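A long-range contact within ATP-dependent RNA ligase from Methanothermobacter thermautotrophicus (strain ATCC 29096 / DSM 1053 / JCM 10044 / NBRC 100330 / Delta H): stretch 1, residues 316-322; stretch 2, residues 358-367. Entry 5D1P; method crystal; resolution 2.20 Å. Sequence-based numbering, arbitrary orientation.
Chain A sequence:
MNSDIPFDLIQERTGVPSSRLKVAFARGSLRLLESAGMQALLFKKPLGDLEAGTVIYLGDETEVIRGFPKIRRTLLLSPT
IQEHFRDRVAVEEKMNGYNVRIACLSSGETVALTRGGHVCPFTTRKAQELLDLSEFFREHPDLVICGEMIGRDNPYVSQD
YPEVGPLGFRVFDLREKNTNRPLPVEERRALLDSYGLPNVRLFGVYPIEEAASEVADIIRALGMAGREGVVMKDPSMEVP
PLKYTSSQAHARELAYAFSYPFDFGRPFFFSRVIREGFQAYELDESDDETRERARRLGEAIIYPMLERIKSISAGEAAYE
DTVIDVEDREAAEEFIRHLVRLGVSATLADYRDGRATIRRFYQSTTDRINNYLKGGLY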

# COMPACT_ATOMS: atom_id res chain seq x y z
N GLU A 316 7.21 22.41 13.15
CA GLU A 316 6.92 21.40 14.18
C GLU A 316 7.26 19.98 13.74
O GLU A 316 6.81 19.52 12.69
N ALA A 317 8.03 19.27 14.56
CA ALA A 317 8.22 17.84 14.38
C ALA A 317 6.90 17.09 14.58
O ALA A 317 5.99 17.58 15.27
N ALA A 318 6.79 15.91 13.98
CA ALA A 318 5.60 15.08 14.17
C ALA A 318 5.68 14.32 15.49
O ALA A 318 6.64 13.59 15.74
N TYR A 319 4.67 14.50 16.33
CA TYR A 319 4.59 13.76 17.59
C TYR A 319 3.19 13.73 18.17
O TYR A 319 2.36 14.59 17.86
N GLU A 320 2.96 12.75 19.03
CA GLU A 320 1.71 12.65 19.78
C GLU A 320 1.97 12.53 21.28
O GLU A 320 2.87 11.78 21.71
N ASP A 321 1.19 13.28 22.06
CA ASP A 321 1.30 13.29 23.52
C ASP A 321 0.13 12.55 24.15
O ASP A 321 -1.00 12.64 23.68
N THR A 322 0.42 11.83 25.22
CA THR A 322 -0.62 11.18 26.02
C THR A 322 -0.27 11.39 27.48
O THR A 322 0.86 11.12 27.88
N ILE A 358 3.61 11.57 28.16
CA ILE A 358 4.41 10.71 27.30
C ILE A 358 4.39 11.25 25.85
O ILE A 358 3.33 11.38 25.22
N ARG A 359 5.57 11.60 25.33
CA ARG A 359 5.66 12.12 23.97
C ARG A 359 6.22 11.07 23.04
O ARG A 359 7.35 10.62 23.22
N ARG A 360 5.42 10.69 22.05
CA ARG A 360 5.88 9.74 21.05
C ARG A 360 6.25 10.48 19.76
O ARG A 360 5.47 11.28 19.25
N PHE A 361 7.47 10.25 19.27
CA PHE A 361 7.93 10.92 18.07
C PHE A 361 7.81 10.04 16.85
O PHE A 361 8.09 8.85 16.91
N TYR A 362 7.42 10.65 15.73
CA TYR A 362 7.31 9.93 14.47
C TYR A 362 8.31 10.51 13.46
O TYR A 362 7.95 11.31 12.59
N GLN A 363 9.55 10.08 13.60
CA GLN A 363 10.68 10.75 12.97
C GLN A 363 10.69 10.53 11.46
O GLN A 363 11.08 11.42 10.70
N SER A 364 10.28 9.34 11.04
CA SER A 364 10.22 9.02 9.62
C SER A 364 9.33 10.00 8.88
O SER A 364 9.69 10.50 7.82
N THR A 365 8.18 10.28 9.45
CA THR A 365 7.24 11.22 8.87
C THR A 365 7.81 12.62 8.91
O THR A 365 7.68 13.37 7.94
N THR A 366 8.45 12.98 10.02
CA THR A 366 9.09 14.29 10.12
C THR A 366 10.23 14.43 9.10
O THR A 366 10.28 15.39 8.32
N ASP A 367 11.14 13.46 9.08
CA ASP A 367 12.23 13.50 8.12
C ASP A 367 11.77 13.64 6.66
O ASP A 367 12.07 14.65 6.01

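Strands 319-322 and 358-361 pair antiparallel, and along each strand the side chains alternate between the two faces of the sheet. Tyr319, Asp321, Arg359 and Phe361 share one face; Glu320, Thr322, Ile358 and Arg360 share the other.

A salt bridge joins Asp321 (chi1 m) to Arg359 (chi1 t, chi2 t, chi3 m) through two hydrogen bonds. Arg359 NE donates to Asp321 OD1 at 2.7 Å and Arg359 NH2 to Asp321 OD2 at 2.5 Å, which holds the carboxylate at the guanidinium edge. A flat face of the same group is thereby left for Tyr319 (chi1 p): the guanidinium stacks on the ring with planes at 25°, an off-centre cation-pi contact, while Arg359 CD lies over the ring face.

Beyond the strands, Thr366 (chi1 m) points toward stretch 1 from the first turn of the helix, and its OG1 accepts a hydrogen bond from Ala318 N at 2.6 Å. Water 1 adds a second link, donating to Ala318 O at 2.5 Å and lying 2.8 Å from Thr366 OG1.

Two apolar side-chain pairs add to the contact. Tyr319 CB approaches Phe361 CD2 (chi1 m) at 3.8 Å, and Ala318 CB, directed toward stretch 2, lies 4.2 Å from Tyr362 CB. The Tyr362 ring (chi1 m) turns its edge to Glu320 CB, whereas the end of Arg360, extended with chi1 to chi3 all t, leads away.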

# COMPACT_ATOMS: atom_id res chain seq x y z
CB GLU A 316 5.44 21.45 14.56
CG GLU A 316 4.93 22.86 14.73
CD GLU A 316 3.48 22.89 15.12
OE1 GLU A 316 3.00 21.87 15.69
OE2 GLU A 316 2.83 23.92 14.86
CB ALA A 317 9.28 17.31 15.34
CB ALA A 318 5.42 14.11 13.00
CB TYR A 319 5.52 14.37 18.63
CG TYR A 319 5.09 15.74 19.08
CD1 TYR A 319 4.23 15.90 20.15
CD2 TYR A 319 5.56 16.88 18.43
CE1 TYR A 319 3.83 17.15 20.57
CE2 TYR A 319 5.17 18.13 18.84
CZ TYR A 319 4.31 18.27 19.92
OH TYR A 319 3.93 19.53 20.34
CB GLU A 320 0.89 11.44 19.30
CG GLU A 320 -0.52 11.42 19.87
CD GLU A 320 -1.61 11.36 18.79
OE1 GLU A 320 -1.29 11.49 17.58
OE2 GLU A 320 -2.80 11.19 19.15
CB ASP A 321 1.35 14.71 24.06
CG ASP A 321 2.67 15.40 23.80
OD1 ASP A 321 3.63 14.75 23.32
OD2 ASP A 321 2.75 16.61 24.08
CB THR A 322 -0.72 9.67 25.72
OG1 THR A 322 -0.89 9.47 24.31
CG2 THR A 322 -1.89 9.03 26.47
CB ILE A 358 3.89 9.26 27.31
CG1 ILE A 358 3.59 8.77 28.74
CG2 ILE A 358 4.88 8.34 26.62
CD1 ILE A 358 4.80 8.83 29.71
CB ARG A 359 6.53 13.37 23.90
CG ARG A 359 6.70 13.93 22.49
CD ARG A 359 6.97 15.43 22.53
NE ARG A 359 5.91 16.13 23.24
CZ ARG A 359 5.90 17.44 23.48
NH1 ARG A 359 6.90 18.19 23.07
NH2 ARG A 359 4.89 17.98 24.14
CB ARG A 360 4.81 8.69 20.79
CG ARG A 360 5.23 7.66 19.77
CD ARG A 360 4.16 6.60 19.52
NE ARG A 360 4.60 5.75 18.42
CZ ARG A 360 4.16 4.51 18.21
NH1 ARG A 360 3.27 3.96 19.02
NH2 ARG A 360 4.64 3.82 17.18
CB PHE A 361 9.39 11.35 18.21
CG PHE A 361 9.59 12.42 19.22
CD1 PHE A 361 10.10 12.10 20.48
CD2 PHE A 361 9.28 13.73 18.93
CE1 PHE A 361 10.29 13.08 21.42
CE2 PHE A 361 9.48 14.72 19.88
CZ PHE A 361 9.98 14.40 21.12
CB TYR A 362 5.89 10.00 13.95
CG TYR A 362 4.86 9.34 14.83
CD1 TYR A 362 4.13 10.07 15.77
CD2 TYR A 362 4.60 7.98 14.72
CE1 TYR A 362 3.18 9.46 16.57
CE2 TYR A 362 3.65 7.37 15.52
CZ TYR A 362 2.94 8.11 16.44
OH TYR A 362 2.00 7.48 17.21
CB GLN A 363 11.99 10.28 13.60
CG GLN A 363 13.02 11.40 13.80
CD GLN A 363 12.43 12.66 14.43
OE1 GLN A 363 12.61 13.76 13.90
NE2 GLN A 363 11.73 12.50 15.54
CB SER A 364 9.72 7.61 9.41
OG SER A 364 10.72 6.70 9.80
CB THR A 365 5.90 11.17 9.61
OG1 THR A 365 5.22 9.95 9.29
CG2 THR A 365 5.02 12.33 9.25
CB THR A 366 9.61 14.55 11.55
OG1 THR A 366 8.50 14.69 12.45
CG2 THR A 366 10.48 15.80 11.59
CB ASP A 367 13.10 12.25 8.27
CG ASP A 367 13.91 12.29 9.55
OD1 ASP A 367 13.91 13.36 10.21
OD2 ASP A 367 14.54 11.27 9.90
O HOH W 1 9.02 13.49 14.91